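Long-range contacts in RNA-binding protein RO60 (Deinococcus radiodurans, PDB 2NVO), which binds several small RNAs that accumulate during recovery from ultraviolet irradiation and contributes to the bacterium's resistance to that radiation: residues L75-A80 with A110-N115; D118-W123 with G150-R155; V105-A110 with A141-L146; S39-L44 with A83-L88. All coordinates share one frame; numbering follows the deposited sequence.

Contact 1 of 4, residues L75-A80 with A110-N115; sequences LVQRDA and AKTAPN
Q77, in the last turn of helix 70-78, reaches across to T112 and P114, where helix 100-112 gives way to the link into helix 116-129. One direct hydrogen bond joins the two segments: Q77 NE2 donates to T112 O at 2.8 Å. The N-H points nearly straight at the oxygen (166°), and the acceptor lies in the amide plane of Q77, yet the donor stands well above the carbonyl plane of T112. A bend at chi2 (-56°) brings CD round toward T112, and the two side chains cross at about a right angle. A water accepts from Q77 NE2 at 3.1 Å and makes a weak bond to T112 OG1, whose stronger partner is L108 O, one turn back.

The rest is van der Waals packing. The P114 ring lies against the same amide, its CG 3.3 Å from Q77 OE1, while A80 CB meets A113 CB at 3.6 Å in the buried part. V76 CG1 lies more loosely beside T112 OG1. This joint in the helical-repeat TROVE domain thus pairs a methyl contact inside with an amide hydrogen bond on its exposed side, where the T112 carbonyl near the helix end takes a side-chain donor.

Contact 2 of 4, residues D118-W123 with G150-R155; sequences DRKAAW and GRLTRR
L152 reaches toward helix 116-129 and touches W123, K120 and R119 as it runs from CB to its tip. Its CB lies 4.1 Å from W123 NE1, beside the pyrrole part of the indole. CG, set anti to the carbonyl carbon (chi1 -87°), carries the branch on toward K120, whose side chain it crosses at about a right angle. At the tip, CD1 presses on K120 CG at 3.4 Å, tighter than usual for two carbons, and also touches R119 CB at 3.9 Å. The other methyl, L152 CD2, lies 3.6 Å from K120 CG and comes near K120 CD. The lysine's end then leads away from the contact.

The indole of W123 turns one face to the opposite backbone. L152 O stands 3.8 Å above that face, over its centre, and T153 CA makes a CH-pi contact with the six-membered ring, 4.0 Å from its centroid and offset toward the rim. T153 OG1 comes within 3.4 Å of W123 CZ2, but its polar partner is K111 NZ, which belongs to the end of helix 100-112.

The helical segments 118-123 and 151-155 run almost parallel, 11° apart with axes 10.3 Å from each other, both within the helical-repeat TROVE domain; segment 150-155 lies in the region assigned by similarity to RNA binding. The join is made by leucine methyls, aliphatic stems and an aromatic face, without a hydrogen bond or salt bridge between the two segments, so their fit depends on shape rather than on paired charges.

Contact 3 of 4, residues V105-A110 with A141-L146; sequences VLALIA and AFADAL
Helices 100-112 and 133-143 of the horseshoe-shaped TROVE domain come together where A107 faces F142, A143 and L146. A107 CB points into the end of the second helix, 3.8 Å from F142 CB and 4.1 Å from A143 CB. With a methyl on both sides, A107 and A143, the backbones come close: A107 CA and A143 CA are 5.1 Å apart. Of the F142 side chain, CB makes the contact, and its ring leads away, meeting the ring of H138 in its own helix.

This domain is built of HEAT-like helical repeats, and the contact joins two of its helices through alanine and leucine side chains; segment 141-146 also falls within the region assigned by similarity to RNA binding.

Past the end of the second helix, the chain turns back and L146 folds over helix 100-112. Its CG is anti to the carbonyl carbon (chi1 -50°), and CD1 settles over the backbone, 3.6 Å from A107 O and 3.7 Å from L108 CA. L108 starts out away from the contact, but its end returns, bringing CD2 to 3.9 Å from L146 CD1 as the two leucines slant past each other. A backbone hydrogen bond from L146 N to A143 O, 2.9 Å long, ties the turn that carries this leucine.

Contact 4 of 4, residues S39-L44 with A83-L88; sequences SDESRL and ALRVTL
L44 and V86 form the buried centre of a helix pair in the TROVE domain, where helix 40-50, at the start of the modelled chain, meets helix 80-93; segments 40-44 and 83-88 cross at -49°, their axes 9.9 Å apart. This is helix packing within the helical horseshoe, away from the metal site.

The apolar part rests on one leucine methyl. L44 CG is anti to the backbone N (chi1 178°), and from it CD2 lies against V86, 3.5 Å from both CB and CG1. The same CD2 continues to A83, lying 3.6 Å from A83 O. V86 CG1 also packs on the backbone of the first helix near E41 O, while V86 CG2 lies beside E41 CG at 4.1 Å.

Charge plays a looser part on the more exposed side. E41 OE1 and R85 NH1 stand 4.3 Å apart, beyond a salt bridge, though their opposite charges would probably still attract. Nearby D40 pairs with R78, linking this helix start to helix 70-78.

A83 O, which L44 CD2 touches, accepts from T87 N and from T87 OG1, the latter at 2.8 Å, and the two donors reach it from opposite faces of its carbonyl plane.

Overall arrangement
From the N terminus, contact 4 comes first, closing a loop from helix 40-50 to helix 80-93 that spans strand 56-59 and helix 70-78. Contact 1 starts inside that loop and ends beyond it, so the two cross; the R78-D40 salt bridge also joins them. Contact 3 opens on helix 100-112, shares A110 with contact 1 and crosses it. Contact 2 opens within the loop of contact 3 and closes past it at helix 151-163, a further crossing. Contacts 4 and 3 follow in series, with I109 packing on A83 and L84. Together they tie seven successive helices, from 40-50 to 151-163, into one arm of the TROVE horseshoe.

Contact 1 of 4, residues L75-A80 with A110-N115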
loop_
_atom_site.group_PDB
_atom_site.type_symbol
_atom_site.label_atom_id
_atom_site.label_comp_id
_atom_site.label_asym_id
_atom_site.label_seq_id
_atom_site.Cartn_x
_atom_site.Cartn_y
_atom_site.Cartn_z
ATOM N N LEU A 75 -22.509 -8.460 -13.221
ATOM C CA LEU A 75 -23.122 -7.610 -12.217
ATOM C C LEU A 75 -23.323 -6.198 -12.735
ATOM O O LEU A 75 -24.310 -5.550 -12.407
ATOM C CB LEU A 75 -22.278 -7.569 -10.947
ATOM C CG LEU A 75 -22.746 -6.509 -9.951
ATOM C CD1 LEU A 75 -24.132 -6.864 -9.413
ATOM C CD2 LEU A 75 -21.748 -6.364 -8.814
ATOM N N VAL A 76 -22.377 -5.715 -13.531
ATOM C CA VAL A 76 -22.468 -4.369 -14.074
ATOM C C VAL A 76 -23.642 -4.253 -15.036
ATOM O O VAL A 76 -24.298 -3.215 -15.102
ATOM C CB VAL A 76 -21.168 -3.947 -14.782
ATOM C CG1 VAL A 76 -21.399 -2.697 -15.621
ATOM C CG2 VAL A 76 -20.066 -3.709 -13.757
ATOM N N GLN A 77 -23.910 -5.322 -15.777
ATOM C CA GLN A 77 -25.060 -5.354 -16.673
ATOM C C GLN A 77 -26.353 -5.444 -15.876
ATOM O O GLN A 77 -27.284 -4.665 -16.090
ATOM C CB GLN A 77 -24.964 -6.541 -17.630
ATOM C CG GLN A 77 -23.828 -6.433 -18.615
ATOM C CD GLN A 77 -23.901 -5.159 -19.433
ATOM O OE1 GLN A 77 -24.888 -4.905 -20.127
ATOM N NE2 GLN A 77 -22.850 -4.350 -19.360
ATOM N N ARG A 78 -26.381 -6.392 -14.944
ATOM C CA ARG A 78 -27.561 -6.685 -14.141
ATOM C C ARG A 78 -28.002 -5.498 -13.285
ATOM O O ARG A 78 -29.175 -5.126 -13.290
ATOM C CB ARG A 78 -27.300 -7.905 -13.256
ATOM C CG ARG A 78 -28.551 -8.684 -12.900
ATOM C CD ARG A 78 -28.273 -9.740 -11.847
ATOM N NE ARG A 78 -26.926 -10.294 -11.953
ATOM C CZ ARG A 78 -26.015 -10.220 -10.989
ATOM N NH1 ARG A 78 -24.813 -10.745 -11.167
ATOM N NH2 ARG A 78 -26.309 -9.623 -9.842
ATOM N N ASP A 79 -27.061 -4.904 -12.558
ATOM C CA ASP A 79 -27.365 -3.782 -11.668
ATOM C C ASP A 79 -26.187 -2.804 -11.565
ATOM O O ASP A 79 -25.484 -2.757 -10.551
ATOM C CB ASP A 79 -27.768 -4.300 -10.281
ATOM C CG ASP A 79 -28.280 -3.197 -9.355
ATOM O OD1 ASP A 79 -28.164 -1.998 -9.700
ATOM O OD2 ASP A 79 -28.798 -3.536 -8.268
ATOM N N ALA A 80 -25.988 -2.022 -12.621
ATOM C CA ALA A 80 -24.922 -1.027 -12.660
ATOM C C ALA A 80 -25.055 0.001 -11.538
ATOM O O ALA A 80 -24.059 0.564 -11.076
ATOM C CB ALA A 80 -24.894 -0.335 -14.013
ATOM N N ALA A 110 -19.360 3.071 -16.638
ATOM C CA ALA A 110 -19.387 4.256 -17.481
ATOM C C ALA A 110 -19.474 3.916 -18.963
ATOM O O ALA A 110 -20.160 4.607 -19.719
ATOM C CB ALA A 110 -18.167 5.139 -17.209
ATOM N N LYS A 111 -18.791 2.852 -19.375
ATOM C CA LYS A 111 -18.668 2.544 -20.796
ATOM C C LYS A 111 -19.675 1.519 -21.295
ATOM O O LYS A 111 -20.041 1.543 -22.462
ATOM C CB LYS A 111 -17.256 2.061 -21.140
ATOM C CG LYS A 111 -16.149 3.067 -20.864
ATOM C CD LYS A 111 -16.221 4.281 -21.768
ATOM C CE LYS A 111 -16.047 3.906 -23.233
ATOM N NZ LYS A 111 -15.702 5.085 -24.081
ATOM N N THR A 112 -20.116 0.612 -20.431
ATOM C CA THR A 112 -20.920 -0.510 -20.903
ATOM C C THR A 112 -22.207 -0.799 -20.124
ATOM O O THR A 112 -22.901 -1.774 -20.420
ATOM C CB THR A 112 -20.087 -1.809 -20.999
ATOM O OG1 THR A 112 -19.872 -2.350 -19.689
ATOM C CG2 THR A 112 -18.751 -1.542 -21.682
ATOM N N ALA A 113 -22.534 0.028 -19.137
ATOM C CA ALA A 113 -23.796 -0.154 -18.431
ATOM C C ALA A 113 -24.951 0.072 -19.408
ATOM O O ALA A 113 -24.923 1.026 -20.185
ATOM C CB ALA A 113 -23.899 0.801 -17.251
ATOM N N PRO A 114 -25.962 -0.813 -19.380
ATOM C CA PRO A 114 -27.103 -0.735 -20.305
ATOM C C PRO A 114 -27.831 0.613 -20.271
ATOM O O PRO A 114 -28.270 1.097 -21.314
ATOM C CB PRO A 114 -28.034 -1.844 -19.807
ATOM C CG PRO A 114 -27.143 -2.797 -19.083
ATOM C CD PRO A 114 -26.058 -1.969 -18.471
ATOM N N ASN A 115 -27.943 1.213 -19.093
ATOM C CA ASN A 115 -28.695 2.453 -18.942
ATOM C C ASN A 115 -27.846 3.718 -19.069
ATOM O O ASN A 115 -26.665 3.735 -18.717
ATOM C CB ASN A 115 -29.449 2.454 -17.615
ATOM C CG ASN A 115 -30.304 1.219 -17.434
ATOM O OD1 ASN A 115 -30.787 0.944 -16.338
ATOM N ND2 ASN A 115 -30.490 0.461 -18.509
HETATM O O HOH W 1 -20.179 -5.350 -18.106
#

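Contact 2 of 4, residues D118-W123 with G150-R155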
loop_
_atom_site.group_PDB
_atom_site.type_symbol
_atom_site.label_atom_id
_atom_site.label_comp_id
_atom_site.label_asym_id
_atom_site.label_seq_id
_atom_site.Cartn_x
_atom_site.Cartn_y
_atom_site.Cartn_z
ATOM N N ASP A 118 -26.997 5.440 -15.658
ATOM C CA ASP A 118 -25.926 4.751 -14.940
ATOM C C ASP A 118 -24.551 5.085 -15.533
ATOM O O ASP A 118 -23.631 5.454 -14.809
ATOM C CB ASP A 118 -26.177 3.241 -14.928
ATOM C CG ASP A 118 -27.305 2.848 -13.989
ATOM O OD1 ASP A 118 -27.525 3.560 -12.991
ATOM O OD2 ASP A 118 -27.968 1.823 -14.238
ATOM N N ARG A 119 -24.423 4.966 -16.850
ATOM C CA ARG A 119 -23.214 5.413 -17.529
ATOM C C ARG A 119 -22.893 6.855 -17.160
ATOM O O ARG A 119 -21.733 7.224 -17.000
ATOM C CB ARG A 119 -23.360 5.280 -19.048
ATOM C CG ARG A 119 -23.481 3.849 -19.541
ATOM C CD ARG A 119 -23.293 3.755 -21.056
ATOM N NE ARG A 119 -24.241 4.597 -21.787
ATOM C CZ ARG A 119 -25.336 4.148 -22.397
ATOM N NH1 ARG A 119 -25.635 2.855 -22.378
ATOM N NH2 ARG A 119 -26.133 4.997 -23.035
ATOM N N LYS A 120 -23.930 7.672 -17.022
ATOM C CA LYS A 120 -23.754 9.090 -16.749
ATOM C C LYS A 120 -23.304 9.332 -15.311
ATOM O O LYS A 120 -22.462 10.195 -15.046
ATOM C CB LYS A 120 -25.053 9.862 -17.045
ATOM C CG LYS A 120 -25.293 10.131 -18.532
ATOM C CD LYS A 120 -26.498 11.050 -18.780
ATOM C CE LYS A 120 -27.828 10.319 -18.597
ATOM N NZ LYS A 120 -28.962 11.267 -18.432
ATOM N N ALA A 121 -23.882 8.571 -14.389
ATOM C CA ALA A 121 -23.535 8.674 -12.977
ATOM C C ALA A 121 -22.088 8.231 -12.734
ATOM O O ALA A 121 -21.376 8.821 -11.918
ATOM C CB ALA A 121 -24.500 7.855 -12.134
ATOM N N ALA A 122 -21.657 7.196 -13.450
ATOM C CA ALA A 122 -20.263 6.761 -13.379
ATOM C C ALA A 122 -19.340 7.899 -13.804
ATOM O O ALA A 122 -18.425 8.272 -13.076
ATOM C CB ALA A 122 -20.043 5.531 -14.231
ATOM N N TRP A 123 -19.598 8.471 -14.976
ATOM C CA TRP A 123 -18.838 9.632 -15.427
ATOM C C TRP A 123 -18.819 10.761 -14.407
ATOM O O TRP A 123 -17.762 11.337 -14.145
ATOM C CB TRP A 123 -19.351 10.134 -16.772
ATOM C CG TRP A 123 -18.925 9.276 -17.919
ATOM C CD1 TRP A 123 -19.713 8.443 -18.664
ATOM C CD2 TRP A 123 -17.599 9.152 -18.445
ATOM N NE1 TRP A 123 -18.958 7.818 -19.632
ATOM C CE2 TRP A 123 -17.657 8.237 -19.515
ATOM C CE3 TRP A 123 -16.371 9.736 -18.121
ATOM C CZ2 TRP A 123 -16.536 7.891 -20.263
ATOM C CZ3 TRP A 123 -15.258 9.390 -18.867
ATOM C CH2 TRP A 123 -15.349 8.477 -19.920
ATOM N N GLY A 150 -17.805 8.917 -27.549
ATOM C CA GLY A 150 -19.111 9.527 -27.706
ATOM C C GLY A 150 -19.232 10.755 -26.824
ATOM O O GLY A 150 -18.289 11.119 -26.117
ATOM N N ARG A 151 -20.397 11.390 -26.856
ATOM C CA ARG A 151 -20.630 12.625 -26.111
ATOM C C ARG A 151 -20.398 12.472 -24.610
ATOM O O ARG A 151 -19.803 13.353 -23.972
ATOM C CB ARG A 151 -22.038 13.143 -26.372
ATOM N N LEU A 152 -20.883 11.371 -24.043
ATOM C CA LEU A 152 -20.715 11.125 -22.615
ATOM C C LEU A 152 -19.238 11.061 -22.255
ATOM O O LEU A 152 -18.823 11.580 -21.220
ATOM C CB LEU A 152 -21.396 9.828 -22.186
ATOM C CG LEU A 152 -22.868 9.919 -21.796
ATOM C CD1 LEU A 152 -23.203 8.796 -20.838
ATOM C CD2 LEU A 152 -23.185 11.275 -21.162
ATOM N N THR A 153 -18.452 10.424 -23.122
ATOM C CA THR A 153 -17.021 10.278 -22.889
ATOM C C THR A 153 -16.273 11.610 -22.978
ATOM O O THR A 153 -15.527 11.964 -22.069
ATOM C CB THR A 153 -16.392 9.237 -23.834
ATOM O OG1 THR A 153 -16.985 7.954 -23.586
ATOM C CG2 THR A 153 -14.883 9.145 -23.595
ATOM N N ARG A 154 -16.467 12.352 -24.067
ATOM C CA ARG A 154 -15.823 13.656 -24.190
ATOM C C ARG A 154 -16.143 14.527 -22.983
ATOM O O ARG A 154 -15.243 15.018 -22.306
ATOM C CB ARG A 154 -16.244 14.366 -25.479
ATOM C CG ARG A 154 -15.564 13.829 -26.714
ATOM C CD ARG A 154 -16.226 14.340 -27.985
ATOM N NE ARG A 154 -17.578 13.808 -28.144
ATOM C CZ ARG A 154 -18.450 14.240 -29.052
ATOM N NH1 ARG A 154 -18.115 15.222 -29.882
ATOM N NH2 ARG A 154 -19.659 13.692 -29.125
ATOM N N ARG A 155 -17.434 14.708 -22.717
ATOM C CA ARG A 155 -17.879 15.499 -21.574
ATOM C C ARG A 155 -17.335 14.969 -20.246
ATOM O O ARG A 155 -16.801 15.727 -19.447
ATOM C CB ARG A 155 -19.413 15.578 -21.524
ATOM C CG ARG A 155 -20.001 16.638 -22.450
ATOM C CD ARG A 155 -19.254 17.957 -22.282
ATOM N NE ARG A 155 -18.951 18.219 -20.876
ATOM C CZ ARG A 155 -18.050 19.102 -20.452
ATOM N NH1 ARG A 155 -17.832 19.262 -19.153
ATOM N NH2 ARG A 155 -17.360 19.820 -21.328
#

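Contact 3 of 4, residues V105-A110 with A141-L146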
loop_
_atom_site.group_PDB
_atom_site.type_symbol
_atom_site.label_atom_id
_atom_site.label_comp_id
_atom_site.label_asym_id
_atom_site.label_seq_id
_atom_site.Cartn_x
_atom_site.Cartn_y
_atom_site.Cartn_z
ATOM N N VAL A 105 -13.784 -0.993 -12.505
ATOM C CA VAL A 105 -15.222 -1.139 -12.343
ATOM C C VAL A 105 -15.952 0.103 -12.839
ATOM O O VAL A 105 -16.952 0.002 -13.547
ATOM C CB VAL A 105 -15.590 -1.420 -10.880
ATOM C CG1 VAL A 105 -17.081 -1.287 -10.689
ATOM C CG2 VAL A 105 -15.132 -2.829 -10.487
ATOM N N LEU A 106 -15.428 1.270 -12.480
ATOM C CA LEU A 106 -15.997 2.541 -12.909
ATOM C C LEU A 106 -16.007 2.662 -14.426
ATOM O O LEU A 106 -17.007 3.088 -15.010
ATOM C CB LEU A 106 -15.255 3.729 -12.291
ATOM C CG LEU A 106 -16.022 5.057 -12.393
ATOM C CD1 LEU A 106 -17.200 5.119 -11.414
ATOM C CD2 LEU A 106 -15.105 6.248 -12.168
ATOM N N ALA A 107 -14.900 2.286 -15.063
ATOM C CA ALA A 107 -14.848 2.251 -16.513
ATOM C C ALA A 107 -15.931 1.350 -17.087
ATOM O O ALA A 107 -16.607 1.734 -18.042
ATOM C CB ALA A 107 -13.468 1.812 -17.003
ATOM N N LEU A 108 -16.098 0.157 -16.518
ATOM C CA LEU A 108 -17.074 -0.805 -17.031
ATOM C C LEU A 108 -18.490 -0.233 -16.996
ATOM O O LEU A 108 -19.236 -0.329 -17.970
ATOM C CB LEU A 108 -17.038 -2.122 -16.242
ATOM C CG LEU A 108 -15.848 -3.064 -16.414
ATOM C CD1 LEU A 108 -15.832 -4.126 -15.309
ATOM C CD2 LEU A 108 -15.877 -3.715 -17.792
ATOM N N ILE A 109 -18.858 0.340 -15.858
ATOM C CA ILE A 109 -20.159 0.971 -15.714
ATOM C C ILE A 109 -20.295 2.132 -16.705
ATOM O O ILE A 109 -21.212 2.159 -17.529
ATOM C CB ILE A 109 -20.373 1.484 -14.281
ATOM C CG1 ILE A 109 -20.204 0.350 -13.265
ATOM C CG2 ILE A 109 -21.756 2.131 -14.149
ATOM C CD1 ILE A 109 -20.220 0.831 -11.814
ATOM N N ALA A 110 -19.360 3.071 -16.638
ATOM C CA ALA A 110 -19.387 4.256 -17.481
ATOM C C ALA A 110 -19.474 3.916 -18.963
ATOM O O ALA A 110 -20.160 4.607 -19.719
ATOM C CB ALA A 110 -18.167 5.139 -17.209
ATOM N N ALA A 141 -6.988 3.864 -19.800
ATOM C CA ALA A 141 -6.462 2.590 -20.290
ATOM C C ALA A 141 -7.488 1.463 -20.129
ATOM O O ALA A 141 -7.563 0.574 -20.966
ATOM C CB ALA A 141 -5.163 2.233 -19.587
ATOM N N PHE A 142 -8.281 1.503 -19.056
ATOM C CA PHE A 142 -9.356 0.523 -18.862
ATOM C C PHE A 142 -10.530 0.791 -19.811
ATOM O O PHE A 142 -11.112 -0.133 -20.384
ATOM C CB PHE A 142 -9.886 0.543 -17.420
ATOM C CG PHE A 142 -8.949 -0.053 -16.403
ATOM C CD1 PHE A 142 -8.403 -1.322 -16.587
ATOM C CD2 PHE A 142 -8.640 0.644 -15.239
ATOM C CE1 PHE A 142 -7.545 -1.871 -15.635
ATOM C CE2 PHE A 142 -7.775 0.097 -14.283
ATOM C CZ PHE A 142 -7.235 -1.152 -14.481
ATOM N N ALA A 143 -10.881 2.064 -19.963
ATOM C CA ALA A 143 -12.047 2.449 -20.756
ATOM C C ALA A 143 -11.846 2.274 -22.264
ATOM O O ALA A 143 -12.802 2.007 -22.990
ATOM C CB ALA A 143 -12.454 3.891 -20.440
ATOM N N ASP A 144 -10.613 2.428 -22.740
ATOM C CA ASP A 144 -10.393 2.449 -24.180
ATOM C C ASP A 144 -10.646 1.089 -24.819
ATOM O O ASP A 144 -10.715 0.973 -26.038
ATOM C CB ASP A 144 -9.034 3.059 -24.584
ATOM C CG ASP A 144 -7.831 2.156 -24.271
ATOM O OD1 ASP A 144 -7.995 0.932 -24.071
ATOM O OD2 ASP A 144 -6.700 2.697 -24.246
ATOM N N ALA A 145 -10.819 0.071 -23.984
ATOM C CA ALA A 145 -11.138 -1.261 -24.478
ATOM C C ALA A 145 -12.627 -1.555 -24.381
ATOM O O ALA A 145 -13.035 -2.707 -24.485
ATOM C CB ALA A 145 -10.350 -2.307 -23.713
ATOM N N LEU A 146 -13.439 -0.518 -24.195
ATOM C CA LEU A 146 -14.861 -0.716 -23.947
ATOM C C LEU A 146 -15.749 0.165 -24.830
ATOM O O LEU A 146 -16.971 -0.006 -24.853
ATOM C CB LEU A 146 -15.194 -0.453 -22.473
ATOM C CG LEU A 146 -14.365 -1.131 -21.379
ATOM C CD1 LEU A 146 -14.804 -0.639 -20.008
ATOM C CD2 LEU A 146 -14.468 -2.635 -21.460
#

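Contact 4 of 4, residues S39-L44 with A83-L88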
loop_
_atom_site.group_PDB
_atom_site.type_symbol
_atom_site.label_atom_id
_atom_site.label_comp_id
_atom_site.label_asym_id
_atom_site.label_seq_id
_atom_site.Cartn_x
_atom_site.Cartn_y
_atom_site.Cartn_z
ATOM N N SER A 39 -23.859 -12.444 -1.631
ATOM C CA SER A 39 -24.399 -11.103 -1.836
ATOM C C SER A 39 -23.553 -10.301 -2.820
ATOM O O SER A 39 -22.330 -10.250 -2.688
ATOM C CB SER A 39 -24.476 -10.351 -0.511
ATOM O OG SER A 39 -24.856 -9.000 -0.723
ATOM N N ASP A 40 -24.208 -9.671 -3.796
ATOM C CA ASP A 40 -23.511 -8.874 -4.806
ATOM C C ASP A 40 -22.660 -7.792 -4.154
ATOM O O ASP A 40 -21.505 -7.591 -4.532
ATOM C CB ASP A 40 -24.495 -8.212 -5.784
ATOM C CG ASP A 40 -25.220 -9.210 -6.671
ATOM O OD1 ASP A 40 -24.759 -10.365 -6.805
ATOM O OD2 ASP A 40 -26.264 -8.827 -7.245
ATOM N N GLU A 41 -23.239 -7.096 -3.181
ATOM C CA GLU A 41 -22.550 -6.021 -2.479
ATOM C C GLU A 41 -21.228 -6.504 -1.881
ATOM O O GLU A 41 -20.189 -5.853 -2.023
ATOM C CB GLU A 41 -23.430 -5.443 -1.361
ATOM C CG GLU A 41 -24.652 -4.649 -1.824
ATOM C CD GLU A 41 -25.904 -5.511 -2.019
ATOM O OE1 GLU A 41 -27.021 -4.961 -1.901
ATOM O OE2 GLU A 41 -25.777 -6.728 -2.287
ATOM N N SER A 42 -21.277 -7.643 -1.204
ATOM C CA SER A 42 -20.117 -8.150 -0.488
ATOM C C SER A 42 -19.080 -8.713 -1.436
ATOM O O SER A 42 -17.882 -8.556 -1.218
ATOM C CB SER A 42 -20.533 -9.225 0.517
ATOM O OG SER A 42 -21.297 -8.655 1.560
ATOM N N ARG A 43 -19.546 -9.391 -2.478
ATOM C CA ARG A 43 -18.644 -10.015 -3.429
ATOM C C ARG A 43 -17.914 -8.952 -4.242
ATOM O O ARG A 43 -16.733 -9.089 -4.532
ATOM C CB ARG A 43 -19.391 -10.981 -4.349
ATOM C CG ARG A 43 -18.461 -11.893 -5.127
ATOM C CD ARG A 43 -19.217 -12.882 -6.001
ATOM N NE ARG A 43 -18.314 -13.633 -6.871
ATOM C CZ ARG A 43 -18.688 -14.678 -7.606
ATOM N NH1 ARG A 43 -19.947 -15.097 -7.571
ATOM N NH2 ARG A 43 -17.808 -15.306 -8.371
ATOM N N LEU A 44 -18.623 -7.893 -4.607
ATOM C CA LEU A 44 -18.011 -6.795 -5.345
ATOM C C LEU A 44 -17.044 -6.013 -4.458
ATOM O O LEU A 44 -15.980 -5.603 -4.914
ATOM C CB LEU A 44 -19.072 -5.852 -5.921
ATOM C CG LEU A 44 -18.520 -4.639 -6.677
ATOM C CD1 LEU A 44 -17.798 -5.090 -7.947
ATOM C CD2 LEU A 44 -19.614 -3.639 -7.010
ATOM N N ALA A 83 -23.550 -1.541 -8.392
ATOM C CA ALA A 83 -22.129 -1.642 -8.708
ATOM C C ALA A 83 -21.476 -0.299 -8.420
ATOM O O ALA A 83 -20.416 -0.228 -7.809
ATOM C CB ALA A 83 -21.933 -2.029 -10.165
ATOM N N LEU A 84 -22.147 0.771 -8.837
ATOM C CA LEU A 84 -21.639 2.126 -8.673
ATOM C C LEU A 84 -21.683 2.583 -7.214
ATOM O O LEU A 84 -20.760 3.242 -6.737
ATOM C CB LEU A 84 -22.464 3.085 -9.522
ATOM C CG LEU A 84 -21.771 4.219 -10.280
ATOM C CD1 LEU A 84 -22.725 5.401 -10.420
ATOM C CD2 LEU A 84 -20.484 4.654 -9.611
ATOM N N ARG A 85 -22.767 2.261 -6.512
ATOM C CA ARG A 85 -22.889 2.654 -5.113
ATOM C C ARG A 85 -21.840 1.937 -4.262
ATOM O O ARG A 85 -21.191 2.550 -3.417
ATOM C CB ARG A 85 -24.302 2.376 -4.585
ATOM C CG ARG A 85 -24.388 2.229 -3.067
ATOM C CD ARG A 85 -25.834 2.071 -2.591
ATOM N NE ARG A 85 -26.605 1.175 -3.450
ATOM C CZ ARG A 85 -26.781 -0.123 -3.217
ATOM N NH1 ARG A 85 -26.243 -0.688 -2.142
ATOM N NH2 ARG A 85 -27.497 -0.858 -4.062
ATOM N N VAL A 86 -21.685 0.637 -4.500
ATOM C CA VAL A 86 -20.664 -0.167 -3.837
ATOM C C VAL A 86 -19.274 0.432 -4.088
ATOM O O VAL A 86 -18.471 0.590 -3.168
ATOM C CB VAL A 86 -20.718 -1.639 -4.325
ATOM C CG1 VAL A 86 -19.612 -2.466 -3.688
ATOM C CG2 VAL A 86 -22.080 -2.253 -4.029
ATOM N N THR A 87 -19.009 0.794 -5.337
ATOM C CA THR A 87 -17.714 1.347 -5.717
ATOM C C THR A 87 -17.415 2.671 -5.028
ATOM O O THR A 87 -16.302 2.888 -4.562
ATOM C CB THR A 87 -17.580 1.478 -7.253
ATOM O OG1 THR A 87 -17.604 0.178 -7.826
ATOM C CG2 THR A 87 -16.276 2.149 -7.643
ATOM N N LEU A 88 -18.405 3.553 -4.938
ATOM C CA LEU A 88 -18.179 4.821 -4.253
ATOM C C LEU A 88 -17.968 4.626 -2.750
ATOM O O LEU A 88 -17.109 5.276 -2.152
ATOM C CB LEU A 88 -19.313 5.813 -4.535
ATOM C CG LEU A 88 -19.126 6.662 -5.800
ATOM C CD1 LEU A 88 -18.777 5.791 -6.993
ATOM C CD2 LEU A 88 -20.379 7.480 -6.083
#